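PDB 1W7C: lysyl oxidase from Pichia pastoris, which probably catalyses the oxidative deamination of primary amines, peptidyl lysine among them, using a copper(II) ion and a topaquinone cofactor. Local coordinates for residues 343-351 with 484-492; 456-464 with 654-665. All coordinates share one frame; numbering follows the deposited sequence.

Contact 1: 343-351 with 484-492; sequences EYGSDDPFN and SGSFHDHVL. With CU (copper (II) ion), chain C.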
loop_
_atom_site.group_PDB
_atom_site.type_symbol
_atom_site.label_atom_id
_atom_site.label_comp_id
_atom_site.label_asym_id
_atom_site.label_seq_id
_atom_site.Cartn_x
_atom_site.Cartn_y
_atom_site.Cartn_z
ATOM N N GLU A 343 6.523 -20.622 6.975
ATOM C CA GLU A 343 7.278 -21.167 8.066
ATOM C C GLU A 343 6.511 -20.952 9.376
ATOM O O GLU A 343 6.292 -19.804 9.782
ATOM C CB GLU A 343 8.639 -20.472 8.151
ATOM C CG GLU A 343 9.538 -21.007 9.260
ATOM C CD GLU A 343 10.798 -20.207 9.471
ATOM O OE1 GLU A 343 11.674 -20.727 10.189
ATOM O OE2 GLU A 343 10.865 -19.045 9.009
ATOM N N TYR A 344 6.122 -22.041 10.016
ATOM C CA TYR A 344 5.234 -22.014 11.191
ATOM C C TYR A 344 6.001 -22.107 12.482
ATOM O O TYR A 344 7.045 -22.777 12.535
ATOM C CB TYR A 344 4.188 -23.155 11.099
ATOM C CG TYR A 344 3.180 -22.919 10.007
ATOM C CD1 TYR A 344 3.534 -23.031 8.670
ATOM C CD2 TYR A 344 1.855 -22.534 10.286
ATOM C CE1 TYR A 344 2.644 -22.765 7.669
ATOM C CE2 TYR A 344 0.973 -22.252 9.274
ATOM C CZ TYR A 344 1.378 -22.367 7.975
ATOM O OH TYR A 344 0.476 -22.082 6.989
ATOM N N GLY A 345 5.485 -21.425 13.510
ATOM C CA GLY A 345 5.956 -21.594 14.875
ATOM C C GLY A 345 4.853 -22.193 15.717
ATOM O O GLY A 345 3.713 -21.769 15.610
ATOM N N SER A 346 5.182 -23.150 16.590
ATOM C CA SER A 346 4.122 -23.855 17.310
ATOM C C SER A 346 4.652 -24.583 18.509
ATOM O O SER A 346 5.841 -24.785 18.631
ATOM C CB SER A 346 3.520 -24.895 16.368
ATOM O OG SER A 346 2.462 -25.640 16.938
ATOM N N ASP A 347 3.736 -24.919 19.403
ATOM C CA ASP A 347 4.024 -25.825 20.485
ATOM C C ASP A 347 4.009 -27.274 20.054
ATOM O O ASP A 347 4.493 -28.123 20.810
ATOM C CB ASP A 347 3.027 -25.648 21.650
ATOM C CG ASP A 347 1.555 -25.848 21.232
ATOM O OD1 ASP A 347 1.172 -25.449 20.095
ATOM O OD2 ASP A 347 0.706 -26.335 22.013
ATOM N N ASP A 348 3.452 -27.574 18.878
ATOM C CA ASP A 348 3.199 -28.959 18.468
ATOM C C ASP A 348 4.154 -29.413 17.383
ATOM O O ASP A 348 4.743 -28.589 16.686
ATOM C CB ASP A 348 1.698 -29.179 18.160
ATOM C CG ASP A 348 1.283 -28.825 16.772
ATOM O OD1 ASP A 348 0.140 -28.287 16.662
ATOM O OD2 ASP A 348 1.936 -29.137 15.758
ATOM N N PRO A 349 4.396 -30.721 17.297
ATOM C CA PRO A 349 5.438 -31.222 16.399
ATOM C C PRO A 349 5.025 -31.322 14.927
ATOM O O PRO A 349 5.833 -31.776 14.100
ATOM C CB PRO A 349 5.740 -32.600 16.955
ATOM C CG PRO A 349 4.444 -33.035 17.549
ATOM C CD PRO A 349 3.832 -31.798 18.132
ATOM N N PHE A 350 3.798 -30.956 14.585
ATOM C CA PHE A 350 3.444 -30.829 13.174
ATOM C C PHE A 350 3.721 -29.421 12.688
ATOM O O PHE A 350 4.532 -29.218 11.761
ATOM C CB PHE A 350 2.014 -31.232 12.896
ATOM C CG PHE A 350 1.718 -31.358 11.423
ATOM C CD1 PHE A 350 1.970 -32.551 10.738
ATOM C CD2 PHE A 350 1.215 -30.296 10.706
ATOM C CE1 PHE A 350 1.700 -32.668 9.388
ATOM C CE2 PHE A 350 0.976 -30.425 9.351
ATOM C CZ PHE A 350 1.211 -31.612 8.703
ATOM N N ASN A 351 3.063 -28.445 13.290
ATOM C CA ASN A 351 3.227 -27.070 12.825
ATOM C C ASN A 351 4.647 -26.567 13.071
ATOM O O ASN A 351 5.197 -25.860 12.241
ATOM C CB ASN A 351 2.162 -26.150 13.410
ATOM C CG ASN A 351 0.790 -26.342 12.762
ATOM O OD1 ASN A 351 0.589 -27.199 11.905
ATOM N ND2 ASN A 351 -0.152 -25.515 13.155
ATOM N N SER A 484 -6.264 -23.282 17.418
ATOM C CA SER A 484 -5.336 -22.163 17.426
ATOM C C SER A 484 -5.086 -21.649 16.017
ATOM O O SER A 484 -4.905 -22.428 15.101
ATOM C CB SER A 484 -3.998 -22.637 17.932
ATOM O OG SER A 484 -3.107 -21.549 17.982
ATOM N N GLY A 485 -5.007 -20.326 15.875
ATOM C CA GLY A 485 -4.475 -19.714 14.655
ATOM C C GLY A 485 -2.942 -19.696 14.637
ATOM O O GLY A 485 -2.281 -18.686 14.938
ATOM N N SER A 486 -2.354 -20.818 14.262
ATOM C CA SER A 486 -0.908 -20.956 14.318
ATOM C C SER A 486 -0.138 -19.825 13.606
ATOM O O SER A 486 -0.341 -19.515 12.460
ATOM C CB SER A 486 -0.480 -22.301 13.730
ATOM O OG SER A 486 -0.768 -23.360 14.623
ATOM N N PHE A 487 0.819 -19.292 14.291
ATOM C CA PHE A 487 1.619 -18.197 13.794
ATOM C C PHE A 487 2.622 -18.606 12.715
ATOM O O PHE A 487 3.322 -19.616 12.866
ATOM C CB PHE A 487 2.340 -17.741 15.051
ATOM C CG PHE A 487 3.241 -16.544 14.932
ATOM C CD1 PHE A 487 4.298 -16.401 15.844
ATOM C CD2 PHE A 487 2.989 -15.508 14.078
ATOM C CE1 PHE A 487 5.109 -15.287 15.820
ATOM C CE2 PHE A 487 3.824 -14.384 14.062
ATOM C CZ PHE A 487 4.870 -14.290 14.913
ATOM N N HIS A 488 2.676 -17.863 11.611
ATOM C CA HIS A 488 3.591 -18.222 10.537
ATOM C C HIS A 488 4.024 -17.004 9.763
ATOM O O HIS A 488 3.358 -15.965 9.769
ATOM C CB HIS A 488 2.980 -19.270 9.609
ATOM C CG HIS A 488 1.681 -18.830 9.001
ATOM N ND1 HIS A 488 0.496 -18.831 9.712
ATOM C CD2 HIS A 488 1.373 -18.336 7.765
ATOM C CE1 HIS A 488 -0.478 -18.360 8.943
ATOM N NE2 HIS A 488 0.023 -18.060 7.754
ATOM N N ASP A 489 5.182 -17.130 9.114
ATOM C CA ASP A 489 5.660 -16.164 8.158
ATOM C C ASP A 489 5.456 -16.674 6.745
ATOM O O ASP A 489 5.766 -17.825 6.443
ATOM C CB ASP A 489 7.164 -15.915 8.327
ATOM C CG ASP A 489 7.499 -14.979 9.458
ATOM O OD1 ASP A 489 6.604 -14.218 9.914
ATOM O OD2 ASP A 489 8.641 -14.974 9.937
ATOM N N HIS A 490 4.924 -15.811 5.898
ATOM C CA HIS A 490 4.984 -15.952 4.445
ATOM C C HIS A 490 6.137 -15.062 3.978
ATOM O O HIS A 490 6.172 -13.890 4.354
ATOM C CB HIS A 490 3.724 -15.432 3.786
ATOM C CG HIS A 490 2.481 -16.169 4.163
ATOM N ND1 HIS A 490 2.038 -17.281 3.484
ATOM C CD2 HIS A 490 1.525 -15.877 5.084
ATOM C CE1 HIS A 490 0.882 -17.667 3.995
ATOM N NE2 HIS A 490 0.554 -16.835 4.978
ATOM N N VAL A 491 7.046 -15.577 3.154
ATOM C CA VAL A 491 8.080 -14.748 2.545
ATOM C C VAL A 491 8.251 -15.174 1.095
ATOM O O VAL A 491 8.251 -16.380 0.794
ATOM C CB VAL A 491 9.437 -14.748 3.289
ATOM C CG1 VAL A 491 10.252 -13.513 2.892
ATOM C CG2 VAL A 491 9.260 -14.808 4.791
ATOM N N LEU A 492 8.350 -14.214 0.198
ATOM C CA LEU A 492 8.406 -14.430 -1.263
ATOM C C LEU A 492 9.660 -13.707 -1.759
ATOM O O LEU A 492 9.881 -12.562 -1.379
ATOM C CB LEU A 492 7.183 -13.833 -1.998
ATOM C CG LEU A 492 5.846 -14.470 -1.775
ATOM C CD1 LEU A 492 5.214 -13.962 -0.503
ATOM C CD2 LEU A 492 4.921 -14.211 -2.972
HETATM CU CU CU C . -0.939 -16.991 6.326
HETATM O O HOH W 1 9.950 -17.158 10.737
HETATM O O HOH W 2 -0.132 -25.491 16.308
HETATM O O HOH W 3 -2.242 -18.618 5.603
#

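Contact 2: 456-464 with 654-665; sequences VRAAGYIQA and HLPNSNDLPNTI. With CU (copper (II) ion), chain C.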
loop_
_atom_site.group_PDB
_atom_site.type_symbol
_atom_site.label_atom_id
_atom_site.label_comp_id
_atom_site.label_asym_id
_atom_site.label_seq_id
_atom_site.Cartn_x
_atom_site.Cartn_y
_atom_site.Cartn_z
ATOM N N VAL A 456 1.555 -9.128 -4.092
ATOM C CA VAL A 456 0.928 -10.392 -3.777
ATOM C C VAL A 456 -0.121 -10.176 -2.693
ATOM O O VAL A 456 0.051 -9.325 -1.813
ATOM C CB VAL A 456 1.971 -11.454 -3.334
ATOM C CG1 VAL A 456 2.688 -11.061 -2.070
ATOM C CG2 VAL A 456 1.362 -12.820 -3.182
ATOM N N ARG A 457 -1.203 -10.952 -2.779
ATOM C CA ARG A 457 -2.184 -11.046 -1.705
ATOM C C ARG A 457 -2.435 -12.528 -1.440
ATOM O O ARG A 457 -2.409 -13.336 -2.364
ATOM C CB ARG A 457 -3.498 -10.359 -2.094
ATOM C CG ARG A 457 -3.319 -8.856 -2.390
ATOM C CD ARG A 457 -4.586 -8.236 -2.881
ATOM N NE ARG A 457 -4.473 -6.802 -3.142
ATOM C CZ ARG A 457 -4.589 -5.851 -2.209
ATOM N NH1 ARG A 457 -4.845 -6.144 -0.955
ATOM N NH2 ARG A 457 -4.488 -4.567 -2.555
ATOM N N ALA A 458 -2.720 -12.885 -0.200
ATOM C CA ALA A 458 -3.005 -14.280 0.156
ATOM C C ALA A 458 -4.452 -14.428 0.685
ATOM O O ALA A 458 -5.032 -13.517 1.341
ATOM C CB ALA A 458 -2.031 -14.746 1.196
ATOM N N ALA A 459 -5.031 -15.573 0.453
ATOM C CA ALA A 459 -6.357 -15.885 0.978
ATOM C C ALA A 459 -6.343 -17.422 1.174
ATOM O O ALA A 459 -5.300 -18.113 1.036
ATOM C CB ALA A 459 -7.522 -15.426 0.014
ATOM N N GLY A 460 -7.496 -17.945 1.474
ATOM C CA GLY A 460 -7.702 -19.365 1.555
ATOM C C GLY A 460 -7.791 -19.782 3.010
ATOM O O GLY A 460 -8.079 -18.951 3.872
ATOM N N TYR A 461 -7.655 -21.094 3.238
ATOM C CA TYR A 461 -7.701 -21.655 4.586
ATOM C C TYR A 461 -6.352 -21.588 5.217
ATOM O O TYR A 461 -5.346 -21.967 4.632
ATOM C CB TYR A 461 -8.141 -23.105 4.525
ATOM C CG TYR A 461 -9.620 -23.346 4.287
ATOM C CD1 TYR A 461 -10.094 -23.801 3.073
ATOM C CD2 TYR A 461 -10.539 -23.099 5.281
ATOM C CE1 TYR A 461 -11.457 -24.001 2.863
ATOM C CE2 TYR A 461 -11.888 -23.293 5.095
ATOM C CZ TYR A 461 -12.338 -23.757 3.890
ATOM O OH TYR A 461 -13.682 -23.972 3.690
ATOM N N ILE A 462 -6.352 -21.187 6.462
ATOM C CA ILE A 462 -5.119 -21.243 7.240
ATOM C C ILE A 462 -4.758 -22.681 7.655
ATOM O O ILE A 462 -5.630 -23.513 7.787
ATOM C CB ILE A 462 -5.209 -20.362 8.518
ATOM C CG1 ILE A 462 -6.296 -20.871 9.468
ATOM C CG2 ILE A 462 -5.400 -18.937 8.156
ATOM C CD1 ILE A 462 -6.330 -20.187 10.829
ATOM N N GLN A 463 -3.475 -22.936 7.901
ATOM C CA GLN A 463 -3.048 -24.139 8.573
ATOM C C GLN A 463 -3.058 -23.836 10.059
ATOM O O GLN A 463 -2.110 -23.325 10.609
ATOM C CB GLN A 463 -1.693 -24.607 8.076
ATOM C CG GLN A 463 -1.242 -25.884 8.747
ATOM C CD GLN A 463 0.044 -26.456 8.202
ATOM O OE1 GLN A 463 0.228 -26.520 7.013
ATOM N NE2 GLN A 463 0.923 -26.886 9.085
ATOM N N ALA A 464 -4.196 -24.100 10.668
ATOM C CA ALA A 464 -4.369 -23.912 12.088
ATOM C C ALA A 464 -3.746 -25.075 12.849
ATOM O O ALA A 464 -3.120 -25.991 12.267
ATOM C CB ALA A 464 -5.825 -23.831 12.375
ATOM N N HIS A 654 1.843 -13.608 9.818
ATOM C CA HIS A 654 0.413 -13.913 9.877
ATOM C C HIS A 654 0.102 -14.584 11.206
ATOM O O HIS A 654 0.559 -15.676 11.489
ATOM C CB HIS A 654 0.026 -14.798 8.715
ATOM C CG HIS A 654 -1.435 -14.886 8.472
ATOM N ND1 HIS A 654 -1.963 -15.695 7.488
ATOM C CD2 HIS A 654 -2.484 -14.186 8.976
ATOM C CE1 HIS A 654 -3.281 -15.547 7.448
ATOM N NE2 HIS A 654 -3.622 -14.639 8.347
ATOM N N LEU A 655 -0.719 -13.892 11.998
ATOM C CA LEU A 655 -1.230 -14.354 13.288
ATOM C C LEU A 655 -2.760 -14.387 13.120
ATOM O O LEU A 655 -3.467 -13.384 13.386
ATOM C CB LEU A 655 -0.829 -13.386 14.398
ATOM C CG LEU A 655 -1.261 -13.858 15.791
ATOM C CD1 LEU A 655 -0.472 -15.090 16.235
ATOM C CD2 LEU A 655 -1.145 -12.753 16.845
ATOM N N PRO A 656 -3.296 -15.485 12.619
ATOM C CA PRO A 656 -4.715 -15.524 12.295
ATOM C C PRO A 656 -5.616 -15.256 13.497
ATOM O O PRO A 656 -5.352 -15.658 14.599
ATOM C CB PRO A 656 -4.911 -16.926 11.749
ATOM C CG PRO A 656 -3.572 -17.250 11.127
ATOM C CD PRO A 656 -2.612 -16.694 12.123
ATOM N N ASN A 657 -6.706 -14.561 13.216
ATOM C CA ASN A 657 -7.719 -14.230 14.202
ATOM C C ASN A 657 -9.100 -14.579 13.641
ATOM O O ASN A 657 -9.215 -15.289 12.635
ATOM C CB ASN A 657 -7.564 -12.758 14.654
ATOM C CG ASN A 657 -7.997 -11.750 13.622
ATOM O OD1 ASN A 657 -9.168 -11.351 13.571
ATOM N ND2 ASN A 657 -7.060 -11.352 12.726
ATOM N N SER A 658 -10.165 -14.086 14.274
ATOM C CA SER A 658 -11.523 -14.315 13.770
ATOM C C SER A 658 -11.685 -13.888 12.327
ATOM O O SER A 658 -12.474 -14.487 11.585
ATOM C CB SER A 658 -12.519 -13.558 14.640
ATOM O OG SER A 658 -12.341 -12.160 14.540
ATOM N N ASN A 659 -10.924 -12.873 11.903
ATOM C CA ASN A 659 -11.063 -12.364 10.534
ATOM C C ASN A 659 -10.423 -13.258 9.500
ATOM O O ASN A 659 -10.412 -12.897 8.328
ATOM C CB ASN A 659 -10.557 -10.903 10.419
ATOM C CG ASN A 659 -11.587 -10.000 9.789
ATOM O OD1 ASN A 659 -12.782 -10.062 10.160
ATOM N ND2 ASN A 659 -11.184 -9.184 8.819
ATOM N N ASP A 660 -9.922 -14.428 9.937
ATOM C CA ASP A 660 -9.397 -15.480 9.083
ATOM C C ASP A 660 -10.284 -16.744 9.033
ATOM O O ASP A 660 -9.885 -17.726 8.433
ATOM C CB ASP A 660 -7.991 -15.838 9.530
ATOM C CG ASP A 660 -7.037 -14.699 9.396
ATOM O OD1 ASP A 660 -6.510 -14.522 8.262
ATOM O OD2 ASP A 660 -6.808 -13.944 10.351
ATOM N N LEU A 661 -11.452 -16.703 9.671
ATOM C CA LEU A 661 -12.401 -17.820 9.639
ATOM C C LEU A 661 -13.694 -17.405 8.975
ATOM O O LEU A 661 -14.266 -16.402 9.384
ATOM C CB LEU A 661 -12.709 -18.348 11.043
ATOM C CG LEU A 661 -11.553 -18.999 11.804
ATOM C CD1 LEU A 661 -12.036 -19.349 13.217
ATOM C CD2 LEU A 661 -10.989 -20.181 11.048
ATOM N N PRO A 662 -14.190 -18.136 7.982
ATOM C CA PRO A 662 -13.633 -19.402 7.488
ATOM C C PRO A 662 -12.373 -19.302 6.640
ATOM O O PRO A 662 -11.672 -20.302 6.517
ATOM C CB PRO A 662 -14.786 -19.992 6.675
ATOM C CG PRO A 662 -15.515 -18.780 6.159
ATOM C CD PRO A 662 -15.445 -17.788 7.316
ATOM N N ASN A 663 -12.083 -18.121 6.102
ATOM C CA ASN A 663 -10.913 -17.922 5.234
ATOM C C ASN A 663 -10.242 -16.592 5.537
ATOM O O ASN A 663 -10.874 -15.635 5.988
ATOM C CB ASN A 663 -11.304 -17.857 3.750
ATOM C CG ASN A 663 -11.172 -19.171 2.967
ATOM O OD1 ASN A 663 -11.046 -19.106 1.746
ATOM N ND2 ASN A 663 -11.210 -20.324 3.625
ATOM N N THR A 664 -8.945 -16.536 5.249
ATOM C CA THR A 664 -8.196 -15.300 5.181
ATOM C C THR A 664 -8.692 -14.460 4.006
ATOM O O THR A 664 -9.138 -14.978 3.004
ATOM C CB THR A 664 -6.714 -15.671 5.001
ATOM O OG1 THR A 664 -6.270 -16.355 6.182
ATOM C CG2 THR A 664 -5.829 -14.461 4.841
ATOM N N ILE A 665 -8.636 -13.140 4.157
ATOM C CA ILE A 665 -9.046 -12.194 3.124
ATOM C C ILE A 665 -7.842 -11.502 2.464
ATOM O O ILE A 665 -6.836 -11.209 3.098
ATOM C CB ILE A 665 -10.121 -11.192 3.645
ATOM C CG1 ILE A 665 -9.566 -10.186 4.647
ATOM C CG2 ILE A 665 -11.312 -11.977 4.192
ATOM C CD1 ILE A 665 -10.601 -9.220 5.187
HETATM CU CU CU C . -0.939 -16.991 6.326
HETATM O O HOH W 4 -8.958 -20.104 7.450
HETATM O O HOH W 3 -2.242 -18.618 5.603
#

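Contact 1: 343-351 with 484-492
Glu343 and Asp489 form an antiparallel hydrogen-bonded pair and Tyr344 and His488 the adjoining non-hydrogen-bonded one, joining strand 329-344 to strand 488-498, and Gly345 N also donates to Phe487 O. This part of the copper amine oxidase catalytic domain carries its His-X-His motif, in which His488 and His490 each bind copper through NE2. Tyr344 shows how a neighbouring strand can back a metal ligand. The two side chains run side by side in the same direction, and His488 CB sits over the phenol face, 3.5 Å from the ring centroid, as a CH-pi contact. A chi1 of 57° places His488 CG between the backbone N and the carbonyl carbon, which brings the imidazole toward CE2 and CZ of the phenol; the planes are 19° apart and offset, with little of one ring lying over the other. His488 ND1 donates almost straight to Ser486 O at 3.0 Å, within the ring plane, which fixes the ring's rotation as NE2 meets copper at 2.0 Å. Replacing Tyr344 by an alanine would probably strip the cover from His488 CB and imidazole, leaving the ring to rely on its ND1 bond and copper for its position. On the face of the sheet that carries Glu343 and Asp489, their carboxylates engage Arg583 and His653, respectively, and a single water donates to both Glu343 OE2 and Asp489 OD2, 2.7 Å from each.

Contact 2: 456-464 with 654-665
Ile462 has more of its surface covered than any other residue of this contact, pressing both branches into the loop that follows strand 642-654. Its CG2, anti to the carbonyl carbon, comes within 3.4 Å of Thr664 OG1 and also nears His654 CE1, while CD1 meets Pro656 CB at 3.7 Å. Pro656 in turn lays CG over the centre of the His654 ring, giving the imidazole an aliphatic cover on that face. Beside this apolar cluster, Asp660 OD1 takes two hydrogen bonds: His654 NE2 approaches from above the carboxylate plane at 2.9 Å, and Thr664 OG1 donates to the anti lone pair at 2.8 Å. The other oxygen, OD2, accepts from Asn657 N, so both carboxylate oxygens are engaged. The result is a second-shell arrangement in the copper amine oxidase fold: a His-carboxylate hydrogen bond orients the third histidine ligand, whose ND1 binds copper at 2.0 Å. Next to Ile462 a water links the segments, accepting from Ile462 N and donating to Asp660 O and Pro662 O. One backbone hydrogen bond, Thr664 N to Gly460 O at 2.9 Å, crosses directly. The fit is looser at Ala458, where its O and Ile665 O merely lie near each other as two acceptors. At Tyr461 it is close again: Asn663 ND2 stands over the centre of the ring, 3.3 Å from Tyr461 CD2, with amide and ring planes 84° apart. That amide is held by a bond straight at the N-H (175°), though ND2 meets Pro662 O from above its carbonyl plane, whereas Tyr461 OH bonds to Thr264 O and the phenol meets His413 of the second subunit edge-to-face.

How the contacts relate
Both contacts are buried, and they share the copper ion and its bound water, but they supply its histidines from different kinds of structure. In contact 1 the ligands stand on a strand paired with its neighbour, so regular backbone bonding and aromatic cover dominate; in contact 2 the ligand ends a strand and is steadied by a loop, through a carboxylate and aliphatic packing, with little backbone pairing. A probable backbone bond between His488 O and His654 N joins the two, as does a probable side-chain bond from Gln463 NE2 to Asn351 OD1. Each also reaches the second subunit, 343-351 through Asp347 O and 654-665 through Asn657 OD1.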